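Local coordinates for protein papain inhibitor (Streptomyces mobaraensis, PDB 5NTB) that inhibits the cysteine proteases papain and bromelain and the serine protease trypsin, and serves as a glutamine and lysine donor substrate for transglutaminase, at residues D33-P38 against V56-S61; G10-Y15 against A91-L96. One frame throughout, in Å; residues are numbered along the deposited sequence. Where two conformers were deposited one is given.

Contact 1 of 2, residues D33-P38 against V56-S61; sequences DLVAIP and VSVEVS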
ATOM      1  N   ASP A  33      -7.404   3.458   6.447  1.00 15.88           N
ATOM      2  CA  ASP A  33      -7.058   2.539   5.365  1.00 14.66           C
ATOM      3  C   ASP A  33      -6.140   3.243   4.370  1.00 14.66           C
ATOM      4  O   ASP A  33      -6.518   4.266   3.785  1.00 17.18           O
ATOM      5  CB  ASP A  33      -8.306   2.051   4.628  1.00 15.61           C
ATOM      6  CG  ASP A  33      -9.103   1.040   5.407  1.00 20.95           C
ATOM      7  OD1 ASP A  33      -8.595   0.504   6.410  1.00 23.06           O
ATOM      8  OD2 ASP A  33     -10.253   0.763   4.987  1.00 31.18           O
ATOM      9  N   LEU A  34      -4.953   2.683   4.148  1.00 11.52           N
ATOM     10  CA  LEU A  34      -4.045   3.231   3.150  1.00 12.15           C
ATOM     11  C   LEU A  34      -2.963   2.197   2.883  1.00 11.52           C
ATOM     12  O   LEU A  34      -2.867   1.182   3.573  1.00 11.81           O
ATOM     13  CB  LEU A  34      -3.430   4.560   3.606  1.00 13.57           C
ATOM     14  CG  LEU A  34      -2.742   4.580   4.974  1.00 14.12           C
ATOM     15  CD1 LEU A  34      -1.296   4.108   4.926  1.00 16.11           C
ATOM     16  CD2 LEU A  34      -2.816   5.992   5.535  1.00 17.94           C
ATOM     17  N   VAL A  35      -2.134   2.476   1.883  1.00 11.67           N
ATOM     18  CA  VAL A  35      -1.014   1.599   1.575  1.00 11.65           C
ATOM     19  C   VAL A  35       0.232   2.434   1.317  1.00 13.47           C
ATOM     20  O   VAL A  35       0.167   3.549   0.781  1.00 11.87           O
ATOM     21  CB  VAL A  35      -1.320   0.681   0.375  1.00 12.28           C
ATOM     22  CG1 VAL A  35      -1.482   1.477  -0.885  1.00 12.27           C
ATOM     23  CG2 VAL A  35      -0.219  -0.378   0.196  1.00 12.35           C
ATOM     24  N   ALA A  36       1.373   1.876   1.723  1.00 12.51           N
ATOM     25  CA  ALA A  36       2.698   2.356   1.340  1.00 11.14           C
ATOM     26  C   ALA A  36       3.227   1.462   0.229  1.00 11.99           C
ATOM     27  O   ALA A  36       3.288   0.234   0.389  1.00 12.41           O
ATOM     28  CB  ALA A  36       3.645   2.355   2.541  1.00 13.16           C
ATOM     29  N   ILE A  37       3.563   2.075  -0.901  1.00 12.69           N
ATOM     30  CA  ILE A  37       3.945   1.383  -2.130  1.00 12.03           C
ATOM     31  C   ILE A  37       5.465   1.275  -2.222  1.00 12.86           C
ATOM     32  O   ILE A  37       6.179   2.244  -1.925  1.00 13.38           O
ATOM     33  CB  ILE A  37       3.355   2.113  -3.347  1.00 11.49           C
ATOM     34  CG1 ILE A  37       1.832   1.973  -3.359  1.00 12.91           C
ATOM     35  CG2 ILE A  37       3.991   1.649  -4.677  1.00 12.40           C
ATOM     36  CD1 ILE A  37       1.332   0.545  -3.488  1.00 14.24           C
ATOM     37  N   PRO A  38       5.999   0.120  -2.628  1.00 12.01           N
ATOM     38  CA  PRO A  38       7.459  -0.043  -2.728  1.00 11.75           C
ATOM     39  C   PRO A  38       8.125   1.022  -3.585  1.00 10.77           C
ATOM     40  O   PRO A  38       7.579   1.471  -4.599  1.00 13.72           O
ATOM     41  CB  PRO A  38       7.625  -1.425  -3.371  1.00 17.27           C
ATOM     42  CG  PRO A  38       6.351  -2.109  -3.197  1.00 16.23           C
ATOM     43  CD  PRO A  38       5.265  -1.125  -2.895  1.00 12.80           C
ATOM     44  N   VAL A  56      -4.652   7.329  -7.141  1.00 15.47           N
ATOM     45  CA  VAL A  56      -4.291   5.925  -7.283  1.00 14.13           C
ATOM     46  C   VAL A  56      -4.586   5.204  -5.976  1.00 14.20           C
ATOM     47  O   VAL A  56      -4.252   5.693  -4.888  1.00 15.70           O
ATOM     48  CB  VAL A  56      -2.814   5.760  -7.680  1.00 15.50           C
ATOM     49  CG1 VAL A  56      -2.446   4.275  -7.743  1.00 16.08           C
ATOM     50  CG2 VAL A  56      -2.546   6.454  -9.020  1.00 16.22           C
ATOM     51  N   SER A  57      -5.247   4.065  -6.083  1.00 13.69           N
ATOM     52  CA  SER A  57      -5.497   3.157  -4.976  1.00 12.03           C
ATOM     53  C   SER A  57      -4.933   1.792  -5.333  1.00 12.66           C
ATOM     54  O   SER A  57      -4.424   1.570  -6.433  1.00 15.09           O
ATOM     55  CB  SER A  57      -6.993   3.044  -4.671  1.00 14.85           C
ATOM     56  OG  SER A  57      -7.520   4.275  -4.218  1.00 17.38           O
ATOM     57  N   VAL A  58      -4.996   0.886  -4.378  0.66 13.29           N
ATOM     58  CA  VAL A  58      -4.766  -0.513  -4.686  0.66 12.42           C
ATOM     59  C   VAL A  58      -5.992  -1.299  -4.273  0.66 12.85           C
ATOM     60  O   VAL A  58      -6.731  -0.929  -3.356  0.66 13.59           O
ATOM     61  CB  VAL A  58      -3.511  -1.088  -4.007  0.66 12.84           C
ATOM     62  CG1 VAL A  58      -2.261  -0.420  -4.567  0.66 13.17           C
ATOM     63  CG2 VAL A  58      -3.605  -0.928  -2.510  0.66 12.48           C
ATOM     64  N   GLU A  59      -6.201  -2.395  -4.974  1.00 12.76           N
ATOM     65  CA  GLU A  59      -7.139  -3.429  -4.564  1.00 12.61           C
ATOM     66  C   GLU A  59      -6.298  -4.617  -4.136  1.00 13.66           C
ATOM     67  O   GLU A  59      -5.443  -5.080  -4.903  1.00 15.25           O
ATOM     68  CB  GLU A  59      -8.096  -3.798  -5.699  1.00 16.86           C
ATOM     69  CG  GLU A  59      -9.200  -2.770  -5.852  1.00 22.24           C
ATOM     70  CD  GLU A  59     -10.227  -3.139  -6.905  1.00 32.24           C
ATOM     71  OE1 GLU A  59     -11.033  -2.258  -7.279  1.00 36.91           O
ATOM     72  OE2 GLU A  59     -10.233  -4.305  -7.349  1.00 27.91           O
ATOM     73  N   VAL A  60      -6.493  -5.056  -2.897  1.00 12.33           N
ATOM     74  CA  VAL A  60      -5.699  -6.111  -2.277  1.00 12.45           C
ATOM     75  C   VAL A  60      -6.621  -7.269  -1.960  1.00 15.14           C
ATOM     76  O   VAL A  60      -7.655  -7.083  -1.308  1.00 14.87           O
ATOM     77  CB  VAL A  60      -5.005  -5.636  -0.990  1.00 16.80           C
ATOM     78  CG1 VAL A  60      -4.069  -6.738  -0.475  1.00 15.61           C
ATOM     79  CG2 VAL A  60      -4.251  -4.342  -1.235  1.00 17.93           C
ATOM     80  N   SER A  61      -6.237  -8.461  -2.398  1.00 16.57           N
ATOM     81  CA  SER A  61      -7.043  -9.656  -2.207  1.00 16.91           C
ATOM     82  C   SER A  61      -6.251 -10.676  -1.414  1.00 16.78           C
ATOM     83  O   SER A  61      -5.080 -10.942  -1.716  1.00 16.50           O
ATOM     84  CB  SER A  61      -7.471 -10.253  -3.546  1.00 15.72           C
ATOM     85  OG  SER A  61      -8.155  -9.289  -4.322  1.00 23.03           O
TER

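Contact 2 of 2, residues G10-Y15 against A91-L96; sequences GKMTYY and AKLAPL. With SO4 (sulfate ion), chain D.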
ATOM      1  N   GLY A  10       2.225 -10.992  -4.372  1.00 15.13           N
ATOM      2  CA  GLY A  10       3.274 -10.551  -3.491  1.00 15.56           C
ATOM      3  C   GLY A  10       2.936 -10.805  -2.048  1.00 17.32           C
ATOM      4  O   GLY A  10       2.265 -11.785  -1.706  1.00 17.05           O
ATOM      5  N   LYS A  11       3.424  -9.934  -1.191  1.00 15.92           N
ATOM      6  CA  LYS A  11       3.251 -10.105   0.234  1.00 16.36           C
ATOM      7  C   LYS A  11       2.814  -8.782   0.824  1.00 14.07           C
ATOM      8  O   LYS A  11       2.985  -7.713   0.222  1.00 13.92           O
ATOM      9  CB  LYS A  11       4.535 -10.591   0.907  1.00 25.45           C
ATOM     10  CG  LYS A  11       5.614  -9.540   0.972  1.00 24.41           C
ATOM     11  CD  LYS A  11       6.827 -10.013   1.775  1.00 29.39           C
ATOM     12  CE  LYS A  11       7.807 -10.759   0.891  1.00 38.56           C
ATOM     13  NZ  LYS A  11       9.144 -10.893   1.538  1.00 39.85           N
ATOM     14  N   MET A  12       2.231  -8.867   2.005  1.00 12.85           N
ATOM     15  CA  MET A  12       1.826  -7.670   2.712  1.00 11.32           C
ATOM     16  C   MET A  12       2.306  -7.727   4.151  1.00 13.00           C
ATOM     17  O   MET A  12       2.277  -8.777   4.806  1.00 14.64           O
ATOM     18  CB  MET A  12       0.312  -7.467   2.665  1.00 12.95           C
ATOM     19  CG  MET A  12      -0.505  -8.541   3.342  1.00 14.55           C
ATOM     20  SD  MET A  12      -2.265  -8.166   3.213  1.00 16.56           S
ATOM     21  CE  MET A  12      -2.943  -9.495   4.207  1.00 19.46           C
ATOM     22  N   THR A  13       2.783  -6.591   4.613  1.00 12.52           N
ATOM     23  CA  THR A  13       3.028  -6.327   6.018  1.00 10.97           C
ATOM     24  C   THR A  13       2.186  -5.125   6.399  1.00 12.91           C
ATOM     25  O   THR A  13       1.407  -4.605   5.597  1.00 12.68           O
ATOM     26  CB  THR A  13       4.512  -6.073   6.265  1.00 13.45           C
ATOM     27  OG1 THR A  13       4.965  -5.049   5.377  1.00 14.80           O
ATOM     28  CG2 THR A  13       5.317  -7.331   5.993  1.00 15.74           C
ATOM     29  N   TYR A  14       2.330  -4.667   7.631  1.00 11.58           N
ATOM     30  CA  TYR A  14       1.597  -3.471   8.010  1.00 11.49           C
ATOM     31  C   TYR A  14       2.468  -2.561   8.859  1.00 13.61           C
ATOM     32  O   TYR A  14       3.475  -2.978   9.437  1.00 14.16           O
ATOM     33  CB  TYR A  14       0.293  -3.795   8.750  1.00 12.40           C
ATOM     34  CG  TYR A  14       0.500  -4.438  10.096  1.00 14.97           C
ATOM     35  CD1 TYR A  14       0.736  -3.659  11.221  1.00 19.97           C
ATOM     36  CD2 TYR A  14       0.474  -5.819  10.238  1.00 16.61           C
ATOM     37  CE1 TYR A  14       0.942  -4.231  12.447  1.00 19.03           C
ATOM     38  CE2 TYR A  14       0.674  -6.400  11.475  1.00 22.60           C
ATOM     39  CZ  TYR A  14       0.906  -5.592  12.565  1.00 18.99           C
ATOM     40  OH  TYR A  14       1.097  -6.145  13.812  1.00 30.08           O
ATOM     41  N   TYR A  15       2.054  -1.300   8.935  1.00 13.17           N
ATOM     42  CA  TYR A  15       2.782  -0.310   9.713  1.00 11.79           C
ATOM     43  C   TYR A  15       1.805   0.613  10.418  1.00 12.55           C
ATOM     44  O   TYR A  15       0.607   0.598  10.151  1.00 11.87           O
ATOM     45  CB  TYR A  15       3.779   0.468   8.843  1.00 13.00           C
ATOM     46  CG  TYR A  15       3.246   1.532   7.890  1.00 12.96           C
ATOM     47  CD1 TYR A  15       2.432   1.202   6.806  1.00 13.35           C
ATOM     48  CD2 TYR A  15       3.636   2.860   8.034  1.00 13.64           C
ATOM     49  CE1 TYR A  15       2.005   2.174   5.911  1.00 13.84           C
ATOM     50  CE2 TYR A  15       3.224   3.828   7.146  1.00 14.51           C
ATOM     51  CZ  TYR A  15       2.398   3.482   6.090  1.00 13.82           C
ATOM     52  OH  TYR A  15       1.983   4.460   5.203  1.00 13.68           O
ATOM     53  N   ALA A  91      -5.712  -5.414   9.028  1.00 14.04           N
ATOM     54  CA  ALA A  91      -6.582  -6.149   9.932  1.00 14.67           C
ATOM     55  C   ALA A  91      -7.890  -6.554   9.276  1.00 15.68           C
ATOM     56  O   ALA A  91      -8.540  -7.493   9.746  1.00 18.05           O
ATOM     57  CB  ALA A  91      -6.863  -5.296  11.164  1.00 15.99           C
ATOM     58  N   LYS A  92      -8.279  -5.881   8.200  1.00 13.81           N
ATOM     59  CA  LYS A  92      -9.491  -6.242   7.479  1.00 15.04           C
ATOM     60  C   LYS A  92      -9.310  -7.497   6.635  1.00 16.76           C
ATOM     61  O   LYS A  92     -10.308  -8.112   6.225  1.00 18.98           O
ATOM     62  CB  LYS A  92      -9.931  -5.070   6.609  1.00 18.91           C
ATOM     63  CG  LYS A  92     -10.276  -3.842   7.438  1.00 19.46           C
ATOM     64  CD  LYS A  92     -10.672  -2.647   6.601  1.00 18.07           C
ATOM     65  CE  LYS A  92     -11.012  -1.483   7.527  1.00 21.68           C
ATOM     66  NZ  LYS A  92     -11.647  -0.367   6.787  1.00 24.10           N
ATOM     67  N   LEU A  93      -8.065  -7.875   6.350  1.00 15.32           N
ATOM     68  CA  LEU A  93      -7.751  -9.046   5.543  1.00 13.88           C
ATOM     69  C   LEU A  93      -7.168 -10.200   6.336  1.00 16.34           C
ATOM     70  O   LEU A  93      -7.348 -11.349   5.942  1.00 17.17           O
ATOM     71  CB  LEU A  93      -6.744  -8.684   4.447  1.00 14.15           C
ATOM     72  CG  LEU A  93      -7.246  -7.731   3.379  1.00 16.68           C
ATOM     73  CD1 LEU A  93      -6.117  -7.460   2.404  1.00 17.70           C
ATOM     74  CD2 LEU A  93      -8.458  -8.312   2.663  1.00 16.46           C
ATOM     75  N   ALA A  94      -6.445  -9.925   7.417  1.00 19.49           N
ATOM     76  CA  ALA A  94      -5.702 -10.968   8.107  1.00 16.59           C
ATOM     77  C   ALA A  94      -5.471 -10.547   9.549  1.00 21.48           C
ATOM     78  O   ALA A  94      -5.458  -9.349   9.849  1.00 17.47           O
ATOM     79  CB  ALA A  94      -4.359 -11.236   7.415  1.00 19.62           C
ATOM     80  N   PRO A  95      -5.264 -11.504  10.455  0.52 21.71           N
ATOM     81  CA  PRO A  95      -5.002 -11.143  11.852  0.52 22.64           C
ATOM     82  C   PRO A  95      -3.682 -10.404  11.993  0.52 19.01           C
ATOM     83  O   PRO A  95      -2.670 -10.775  11.392  0.52 20.94           O
ATOM     84  CB  PRO A  95      -4.962 -12.498  12.570  0.52 24.66           C
ATOM     85  CG  PRO A  95      -4.604 -13.476  11.502  0.52 24.88           C
ATOM     86  CD  PRO A  95      -5.288 -12.967  10.265  0.52 23.92           C
ATOM     87  N   LEU A  96      -3.697  -9.352  12.813  1.00 21.25           N
ATOM     88  CA  LEU A  96      -2.480  -8.572  13.016  1.00 21.81           C
ATOM     89  C   LEU A  96      -1.363  -9.410  13.615  1.00 23.65           C
ATOM     90  O   LEU A  96      -0.185  -9.141  13.359  1.00 27.42           O
ATOM     91  CB  LEU A  96      -2.761  -7.367  13.909  1.00 20.06           C
ATOM     92  CG  LEU A  96      -3.626  -6.309  13.222  1.00 22.38           C
ATOM     93  CD1 LEU A  96      -4.045  -5.222  14.189  1.00 24.90           C
ATOM     94  CD2 LEU A  96      -2.884  -5.728  12.021  1.00 19.31           C
TER
HETATM   95  S   SO4 D 202      11.113  -7.843   1.132  1.00 39.14           S
HETATM   96  O1  SO4 D 202      10.530  -9.015   0.480  1.00 48.32           O
HETATM   97  O2  SO4 D 202      11.050  -7.991   2.585  1.00 43.26           O
HETATM   98  O3  SO4 D 202      10.377  -6.642   0.715  1.00 23.03           O
HETATM   99  O4  SO4 D 202      12.506  -7.706   0.702  1.00 35.48           O

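Contact 1 of 2, residues D33-P38 against V56-S61
Val58 meets Val35 and Ile37 with one methyl each, and all three side chains are buried. The contact is wholly apolar, with no hydrogen bond between the two segments. The closest pair is Val35 CG1 and Val58 CG2, 3.6 Å apart. The two valine side chains run at a slant to each other, and Val58 CG2 also lies 4.0 Å from Val35 CB. In both valines the touching methyl is flanked by the backbone N and C, with CG1 of Val35 at chi1 66°. The other methyl of Val58 turns to Ile37. Here the side chains reach toward each other end to end, with Ile37 CD1 3.9 Å from Val58 CG1. Val58 was modelled in two conformers; in the one described, its two branches go to two residues on the same side of strand 35-38.

The backbones are not paired. The CA atoms of Val35 and Val58 are 7.6 Å apart, so side chains alone bridge the strands. Backbone hydrogen bonds join Val35 to Pro70 and Arg72 of strand 65-75, which also pairs with strand 57-62. Val69, Val71, Ile83, Leu85 and Phe108 extend the apolar cluster around the three residues.

The contact lies about 3 Å from the centre of the chain, measured centre to centre. Such aliphatic packing across a curled sheet is characteristic of a barrel interior, here that of the double-psi beta-barrel family.

Contact 2 of 2, residues G10-Y15 against A91-L96
In this double-psi beta-barrel family protein, strand 8-18 is covered here by the loop that follows helix 87-90. Met12, Tyr14, Leu93, Ala94 and Leu96 make the contact. Past CG the Met12 side chain runs straight (chi2 180°) and delivers its methyl to the loop. Met12 CE lies 3.9 Å from Leu93 CB and 3.9 Å from Ala94 CB. Its sulfur is close too, with Met12 SD 4.0 Å from Leu93 CD1. Ile83, Leu85 and Val101 also pack on Met12.

Leu96 CD2 lies over the centre of one face of the Tyr14 ring in a CH-pi contact. Leu96 CD2 stands 3.7 Å from the centroid of the Tyr14 ring, only 13° off the normal. Phe90 meets the same tyrosine edge-to-face. A leucine in place of Tyr14 would probably leave Leu96 CD2 without its aromatic face and Phe90 without its ring partner.

Away from the loop, Lys11 binds a sulfate ion that probably came from the crystallisation liquor. A turn about CG-CD (chi3 87°) brings Lys11 NZ to sulfate O1, to which it donates at 2.6 Å. His82 and the backbone N of Asp79 also bind this ion.

The polar approach to the loop is slight: Tyr14 OH lies 3.3 Å from Leu96 O, a weak hydrogen bond at most.

From the N terminus the chain first runs through 10-15, on strand 8-18. Next come 33-38 and, after 17 residues without helix or strand, 56-61, where contact 1 closes the shorter loop. The chain then passes strands 65-75 and 82-86 and helix 87-90. It reaches 91-96, where contact 2 closes a loop that encloses contact 1 entirely. Contact 1 joins two strands across the interior, and contact 2 joins a strand to an outer loop. Their centres are about 11 Å apart. Direct links run between them: Asp33 forms a salt bridge with Lys92, Val60 packs on Leu93, and Tyr15 touches Leu34 and Ala36.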